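Side-chain contacts in uncharacterized protein PF1083 (Pyrococcus furiosus, PDB 3NRN), which is of uncharacterized function but binds AMP in the crystal and probably acts as a flavin-dependent oxidoreductase of the amine oxidase family: residues I26-K31 and R197-N202; K205-K210 and E228-D233. All coordinates share one frame; numbering follows the deposited sequence.

How the contacts relate
Both contacts hang on the parallel sheet of the Rossmann-like nucleotide-binding region, where strands 25-29 and 205-207 are neighbours. Contact 1 is buried and apolar between the segments: the end of helix 188-200 packs on strand 25-29, with AMP bound beyond that strand. Contact 2 lies at the surface and sets the edge strand 205-207 and its following loop against the small antiparallel sheet containing 229-231; here a charged pair stands beside an aliphatic-aromatic one. The centres of contact 1 and contact 2 lie about 10 Å apart. Helix 188-200 is followed in the chain, after a short loop, by strand 205-207, and Val28 N to Lys205 O, 2.7 Å, is a probable hydrogen bond joining the two contacts.

Contact 1: residues I26-K31 and R197-N202; sequences IIVLEK and RIIMEN. With AMP (adenosine monophosphate), chain B.
Ile199 meets Val28 and Ile26 through methyl groups alone. Its CD1 lies 4.2 Å from Val28 CG2, and its CG2 stands 4.5 Å from Ile26 CG2, so helix 188-200 rests lightly on the strand. All three side chains are buried, with Leu13 of helix 10-21 and Ile206 of the next strand closing around Ile199. Beyond this apolar patch the segments part, and a water bridges them, accepting from Ile26 N at 3.0 Å and donating to Asn202 O at 2.9 Å. On the more open side Glu201 pairs with Arg197, while Asn202 ND2 gives Ile198 O a nearly straight bond (2.6 Å, 170°) that ties down the helix end.

The tight part is at the nucleotide. The bend in the Glu30 chain (chi2 52°) presents its carboxylate to the ribose: OE1 takes the proton of AMP O3' at 2.8 Å and OE2 that of AMP O2' at 2.7 Å. Glu30 OE1 is also bonded to Ala8 N and OE2 to Ser32 OG, so each oxygen has a second partner. With an alanine here, both ribose hydroxyls would probably lose their acceptor and the sugar would be freer to shift. A two-pronged acidic grip on a ribose diol is characteristic of Rossmann-type sites, consistent with AMP occupying the place of the adenosine half of a dinucleotide such as FAD.

Contact 2: residues K205-K210 and E228-D233; sequences KILTRK and EEYSFD
The closest CA atoms of the two segments, those of Lys210 and Glu228, are still 8.7 Å apart, so the contact is made by side chains spanning the space between two strands and their flanking loops, rather than by strand pairing. The Lys210 chain turns at chi2 (-62°) and crosses the Glu228 side chain at about a right angle. Its ammonium meets one carboxylate oxygen: NZ to OE1 of Glu228 is modelled at 2.5 Å, a hydrogen-bonded salt bridge whose extreme shortness makes its exact length doubtful. The other oxygen, Glu228 OE2, stays 4.0 Å from Lys210 NZ, so the grip is single-pronged. Glu228 reaches across because its chain runs extended beyond CG (chi2 -170°). Asp226 forms a second salt bridge with the same ammonium, and its carboxylate lies close to that of Glu228.

Beside this pair, Leu207 and Tyr230 supply the apolar part. Leu207 CD1 approaches the phenol end of the ring obliquely, 4.0 Å from Tyr230 CE1 and 3.5 Å from Tyr230 OH. Tyr230 OH also stands 4.2 Å from Lys210 CD, which places the hydroxyl at the boundary between the aliphatic patch and the charges. Leu29 of the adjoining parallel strand touches Leu207, Lys210 and Tyr230, giving all three a shared apolar support.

The contact thus joins the edge strand of the parallel sheet, and the loop after it, to the last strand of the three-stranded antiparallel sheet 212-216, 221-224 and 229-231. Lys210 also belongs to the AMP pocket, although its side chain stays about 6 Å from the nucleotide. With two acidic partners drawn to one ammonium, the lysine probably offsets the repulsion between Glu228 and Asp226, and its own positive charge is likely to be stabilised in return.

Contact 1: residues I26-K31 and R197-N202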
loop_
_atom_site.group_PDB
_atom_site.type_symbol
_atom_site.label_atom_id
_atom_site.label_comp_id
_atom_site.label_asym_id
_atom_site.label_seq_id
_atom_site.Cartn_x
_atom_site.Cartn_y
_atom_site.Cartn_z
ATOM N N ILE A 26 19.972 3.394 -15.226
ATOM C CA ILE A 26 19.456 3.414 -13.860
ATOM C C ILE A 26 20.412 2.907 -12.780
ATOM O O ILE A 26 21.068 1.880 -12.942
ATOM C CB ILE A 26 18.163 2.561 -13.758
ATOM C CG1 ILE A 26 17.061 3.165 -14.629
ATOM C CG2 ILE A 26 17.730 2.428 -12.296
ATOM C CD1 ILE A 26 16.576 4.502 -14.167
ATOM N N ILE A 27 20.473 3.640 -11.674
ATOM C CA ILE A 27 21.290 3.243 -10.537
ATOM C C ILE A 27 20.450 3.371 -9.270
ATOM O O ILE A 27 20.068 4.476 -8.866
ATOM C CB ILE A 27 22.562 4.118 -10.392
ATOM C CG1 ILE A 27 23.459 3.946 -11.623
ATOM C CG2 ILE A 27 23.327 3.715 -9.136
ATOM C CD1 ILE A 27 24.743 4.753 -11.570
ATOM N N VAL A 28 20.142 2.238 -8.657
ATOM C CA VAL A 28 19.360 2.237 -7.424
ATOM C C VAL A 28 20.324 2.195 -6.241
ATOM O O VAL A 28 21.252 1.384 -6.211
ATOM C CB VAL A 28 18.421 1.020 -7.368
ATOM C CG1 VAL A 28 17.539 1.089 -6.122
ATOM C CG2 VAL A 28 17.567 0.971 -8.640
ATOM N N LEU A 29 20.114 3.087 -5.280
ATOM C CA LEU A 29 20.950 3.151 -4.089
ATOM C C LEU A 29 20.097 2.749 -2.890
ATOM O O LEU A 29 19.103 3.396 -2.574
ATOM C CB LEU A 29 21.505 4.570 -3.915
ATOM C CG LEU A 29 22.372 5.066 -5.082
ATOM C CD1 LEU A 29 22.862 6.482 -4.813
ATOM C CD2 LEU A 29 23.573 4.122 -5.262
ATOM N N GLU A 30 20.491 1.666 -2.235
ATOM C CA GLU A 30 19.765 1.142 -1.091
ATOM C C GLU A 30 20.625 1.190 0.165
ATOM O O GLU A 30 21.752 0.691 0.181
ATOM C CB GLU A 30 19.331 -0.300 -1.391
ATOM C CG GLU A 30 18.763 -1.076 -0.214
ATOM C CD GLU A 30 17.643 -0.345 0.501
ATOM O OE1 GLU A 30 16.797 0.291 -0.163
ATOM O OE2 GLU A 30 17.601 -0.420 1.745
ATOM N N LYS A 31 20.078 1.787 1.216
ATOM C CA LYS A 31 20.777 1.929 2.484
ATOM C C LYS A 31 21.046 0.610 3.202
ATOM O O LYS A 31 22.153 0.384 3.683
ATOM C CB LYS A 31 19.979 2.857 3.394
ATOM C CG LYS A 31 20.526 3.041 4.783
ATOM C CD LYS A 31 19.544 3.880 5.602
ATOM C CE LYS A 31 19.991 4.031 7.041
ATOM N NZ LYS A 31 19.056 4.899 7.811
ATOM N N ARG A 197 15.207 -8.319 -11.339
ATOM C CA ARG A 197 15.664 -8.992 -12.552
ATOM C C ARG A 197 15.539 -8.072 -13.762
ATOM O O ARG A 197 16.434 -8.013 -14.601
ATOM C CB ARG A 197 14.842 -10.261 -12.806
ATOM C CG ARG A 197 15.034 -10.861 -14.203
ATOM C CD ARG A 197 14.070 -12.014 -14.464
ATOM N NE ARG A 197 12.696 -11.561 -14.682
ATOM C CZ ARG A 197 12.292 -10.870 -15.745
ATOM N NH1 ARG A 197 13.156 -10.546 -16.697
ATOM N NH2 ARG A 197 11.021 -10.511 -15.870
ATOM N N ILE A 198 14.422 -7.357 -13.847
ATOM C CA ILE A 198 14.178 -6.467 -14.973
ATOM C C ILE A 198 15.181 -5.326 -15.035
ATOM O O ILE A 198 15.610 -4.922 -16.121
ATOM C CB ILE A 198 12.748 -5.898 -14.920
ATOM C CG1 ILE A 198 11.741 -7.032 -15.120
ATOM C CG2 ILE A 198 12.573 -4.818 -15.976
ATOM C CD1 ILE A 198 10.315 -6.652 -14.790
ATOM N N ILE A 199 15.547 -4.801 -13.874
ATOM C CA ILE A 199 16.512 -3.711 -13.809
ATOM C C ILE A 199 17.912 -4.199 -14.201
ATOM O O ILE A 199 18.630 -3.536 -14.954
ATOM C CB ILE A 199 16.591 -3.122 -12.378
ATOM C CG1 ILE A 199 15.253 -2.489 -12.000
ATOM C CG2 ILE A 199 17.698 -2.068 -12.295
ATOM C CD1 ILE A 199 15.205 -1.974 -10.570
HETATM N N MSE A 200 18.294 -5.362 -13.687
HETATM C CA MSE A 200 19.617 -5.900 -13.975
HETATM C C MSE A 200 19.763 -6.365 -15.421
HETATM O O MSE A 200 20.846 -6.281 -15.993
HETATM C CB MSE A 200 19.940 -7.036 -13.003
HETATM C CG MSE A 200 19.931 -6.595 -11.538
HETATM SE SE MSE A 200 21.131 -5.274 -11.171
HETATM C CE MSE A 200 20.254 -3.821 -11.611
ATOM N N GLU A 201 18.676 -6.839 -16.022
ATOM C CA GLU A 201 18.742 -7.293 -17.405
ATOM C C GLU A 201 18.602 -6.128 -18.378
ATOM O O GLU A 201 18.681 -6.304 -19.590
ATOM C CB GLU A 201 17.665 -8.349 -17.670
ATOM C CG GLU A 201 17.720 -9.502 -16.678
ATOM C CD GLU A 201 16.907 -10.709 -17.101
ATOM O OE1 GLU A 201 15.844 -10.533 -17.734
ATOM O OE2 GLU A 201 17.329 -11.841 -16.777
ATOM N N ASN A 202 18.405 -4.926 -17.850
ATOM C CA ASN A 202 18.272 -3.757 -18.703
ATOM C C ASN A 202 19.347 -2.718 -18.420
ATOM O O ASN A 202 19.076 -1.513 -18.398
ATOM C CB ASN A 202 16.885 -3.138 -18.547
ATOM C CG ASN A 202 15.826 -3.887 -19.338
ATOM O OD1 ASN A 202 15.727 -3.738 -20.552
ATOM N ND2 ASN A 202 15.038 -4.705 -18.650
HETATM P P AMP B . 9.817 1.709 1.497
HETATM O O1P AMP B . 9.509 2.629 0.332
HETATM O O2P AMP B . 9.644 2.477 2.805
HETATM O O3P AMP B . 9.192 0.374 1.408
HETATM O "O5'" AMP B . 11.400 1.593 1.301
HETATM C "C5'" AMP B . 12.170 2.779 1.071
HETATM C "C4'" AMP B . 13.594 2.245 1.000
HETATM O "O4'" AMP B . 14.557 3.290 1.164
HETATM C "C3'" AMP B . 13.925 1.189 2.042
HETATM O "O3'" AMP B . 14.403 0.069 1.269
HETATM C "C2'" AMP B . 15.031 1.864 2.880
HETATM O "O2'" AMP B . 16.031 0.988 3.438
HETATM C "C1'" AMP B . 15.657 2.769 1.835
HETATM N N9 AMP B . 16.280 4.001 2.358
HETATM C C8 AMP B . 15.820 4.810 3.348
HETATM N N7 AMP B . 16.635 5.890 3.472
HETATM C C5 AMP B . 17.566 5.804 2.511
HETATM C C6 AMP B . 18.718 6.628 2.120
HETATM N N6 AMP B . 18.972 7.768 2.821
HETATM N N1 AMP B . 19.451 6.190 1.068
HETATM C C2 AMP B . 19.119 5.047 0.372
HETATM N N3 AMP B . 18.108 4.206 0.709
HETATM C C4 AMP B . 17.332 4.557 1.764
HETATM O O HOH W 1 19.644 0.862 -16.883
#

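Contact 2: residues K205-K210 and E228-D233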
loop_
_atom_site.group_PDB
_atom_site.type_symbol
_atom_site.label_atom_id
_atom_site.label_comp_id
_atom_site.label_asym_id
_atom_site.label_seq_id
_atom_site.Cartn_x
_atom_site.Cartn_y
_atom_site.Cartn_z
ATOM N N LYS A 205 21.794 -0.788 -12.357
ATOM C CA LYS A 205 22.599 -1.193 -11.210
ATOM C C LYS A 205 21.829 -1.046 -9.900
ATOM O O LYS A 205 21.035 -0.123 -9.736
ATOM C CB LYS A 205 23.883 -0.370 -11.126
ATOM C CG LYS A 205 24.906 -0.695 -12.196
ATOM C CD LYS A 205 26.155 0.145 -12.011
ATOM C CE LYS A 205 27.184 -0.152 -13.085
ATOM N NZ LYS A 205 28.394 0.695 -12.913
ATOM N N ILE A 206 22.064 -1.973 -8.975
ATOM C CA ILE A 206 21.423 -1.945 -7.666
ATOM C C ILE A 206 22.524 -2.100 -6.620
ATOM O O ILE A 206 23.123 -3.167 -6.489
ATOM C CB ILE A 206 20.401 -3.084 -7.525
ATOM C CG1 ILE A 206 19.329 -2.940 -8.609
ATOM C CG2 ILE A 206 19.747 -3.038 -6.146
ATOM C CD1 ILE A 206 18.336 -4.075 -8.641
ATOM N N LEU A 207 22.793 -1.023 -5.891
ATOM C CA LEU A 207 23.845 -1.022 -4.885
ATOM C C LEU A 207 23.328 -0.937 -3.453
ATOM O O LEU A 207 22.773 0.083 -3.036
ATOM C CB LEU A 207 24.801 0.140 -5.170
ATOM C CG LEU A 207 25.218 0.239 -6.643
ATOM C CD1 LEU A 207 26.019 1.507 -6.880
ATOM C CD2 LEU A 207 26.028 -0.993 -7.027
ATOM N N THR A 208 23.516 -2.019 -2.702
ATOM C CA THR A 208 23.080 -2.068 -1.312
ATOM C C THR A 208 24.152 -1.479 -0.394
ATOM O O THR A 208 25.313 -1.328 -0.782
ATOM C CB THR A 208 22.778 -3.509 -0.863
ATOM O OG1 THR A 208 23.892 -4.351 -1.181
ATOM C CG2 THR A 208 21.523 -4.033 -1.551
ATOM N N ARG A 209 23.750 -1.151 0.826
ATOM C CA ARG A 209 24.649 -0.551 1.801
ATOM C C ARG A 209 25.165 0.793 1.298
ATOM O O ARG A 209 26.306 1.172 1.559
ATOM C CB ARG A 209 25.822 -1.488 2.116
ATOM C CG ARG A 209 25.412 -2.747 2.873
ATOM C CD ARG A 209 26.622 -3.446 3.491
ATOM N NE ARG A 209 26.247 -4.610 4.293
ATOM C CZ ARG A 209 25.861 -5.779 3.789
ATOM N NH1 ARG A 209 25.803 -5.958 2.477
ATOM N NH2 ARG A 209 25.523 -6.773 4.602
ATOM N N LYS A 210 24.316 1.502 0.558
ATOM C CA LYS A 210 24.660 2.822 0.041
ATOM C C LYS A 210 23.638 3.786 0.619
ATOM O O LYS A 210 22.509 3.872 0.135
ATOM C CB LYS A 210 24.595 2.851 -1.488
ATOM C CG LYS A 210 25.637 1.993 -2.167
ATOM C CD LYS A 210 27.039 2.469 -1.833
ATOM C CE LYS A 210 28.069 1.451 -2.277
ATOM N NZ LYS A 210 29.420 1.773 -1.747
ATOM N N GLU A 228 30.689 8.291 -2.039
ATOM C CA GLU A 228 30.648 8.002 -3.468
ATOM C C GLU A 228 29.791 9.048 -4.169
ATOM O O GLU A 228 28.826 9.550 -3.590
ATOM C CB GLU A 228 30.106 6.602 -3.726
ATOM C CG GLU A 228 31.099 5.522 -3.358
ATOM C CD GLU A 228 30.671 4.161 -3.829
ATOM O OE1 GLU A 228 29.653 3.650 -3.318
ATOM O OE2 GLU A 228 31.350 3.608 -4.720
ATOM N N GLU A 229 30.161 9.381 -5.402
ATOM C CA GLU A 229 29.449 10.382 -6.205
ATOM C C GLU A 229 28.711 9.786 -7.386
ATOM O O GLU A 229 29.285 9.013 -8.154
ATOM C CB GLU A 229 30.420 11.435 -6.749
ATOM C CG GLU A 229 31.227 12.126 -5.689
ATOM C CD GLU A 229 30.442 12.249 -4.415
ATOM O OE1 GLU A 229 29.208 12.418 -4.515
ATOM O OE2 GLU A 229 31.046 12.181 -3.322
ATOM N N TYR A 230 27.445 10.175 -7.535
ATOM C CA TYR A 230 26.606 9.704 -8.635
ATOM C C TYR A 230 25.871 10.894 -9.232
ATOM O O TYR A 230 24.966 11.437 -8.607
ATOM C CB TYR A 230 25.577 8.695 -8.123
ATOM C CG TYR A 230 26.187 7.493 -7.452
ATOM C CD1 TYR A 230 26.607 6.390 -8.195
ATOM C CD2 TYR A 230 26.362 7.462 -6.069
ATOM C CE1 TYR A 230 27.182 5.284 -7.577
ATOM C CE2 TYR A 230 26.935 6.369 -5.444
ATOM C CZ TYR A 230 27.342 5.279 -6.201
ATOM O OH TYR A 230 27.903 4.188 -5.573
ATOM N N SER A 231 26.266 11.313 -10.429
ATOM C CA SER A 231 25.602 12.429 -11.092
ATOM C C SER A 231 24.293 11.908 -11.708
ATOM O O SER A 231 24.190 10.734 -12.045
ATOM C CB SER A 231 26.512 13.001 -12.180
ATOM O OG SER A 231 26.920 11.978 -13.070
ATOM N N PHE A 232 23.296 12.774 -11.855
ATOM C CA PHE A 232 22.023 12.340 -12.412
ATOM C C PHE A 232 21.337 13.388 -13.281
ATOM O O PHE A 232 21.585 14.587 -13.140
ATOM C CB PHE A 232 21.072 11.946 -11.270
ATOM C CG PHE A 232 20.614 13.117 -10.420
ATOM C CD1 PHE A 232 19.544 13.916 -10.817
ATOM C CD2 PHE A 232 21.267 13.423 -9.227
ATOM C CE1 PHE A 232 19.131 15.002 -10.034
ATOM C CE2 PHE A 232 20.867 14.498 -8.448
ATOM C CZ PHE A 232 19.793 15.290 -8.853
ATOM N N ASP A 233 20.476 12.921 -14.186
ATOM C CA ASP A 233 19.687 13.820 -15.031
ATOM C C ASP A 233 18.355 13.961 -14.293
ATOM O O ASP A 233 17.730 15.018 -14.293
ATOM C CB ASP A 233 19.476 13.214 -16.424
ATOM C CG ASP A 233 20.768 13.145 -17.224
ATOM O OD1 ASP A 233 21.441 14.189 -17.346
ATOM O OD2 ASP A 233 21.117 12.056 -17.724
#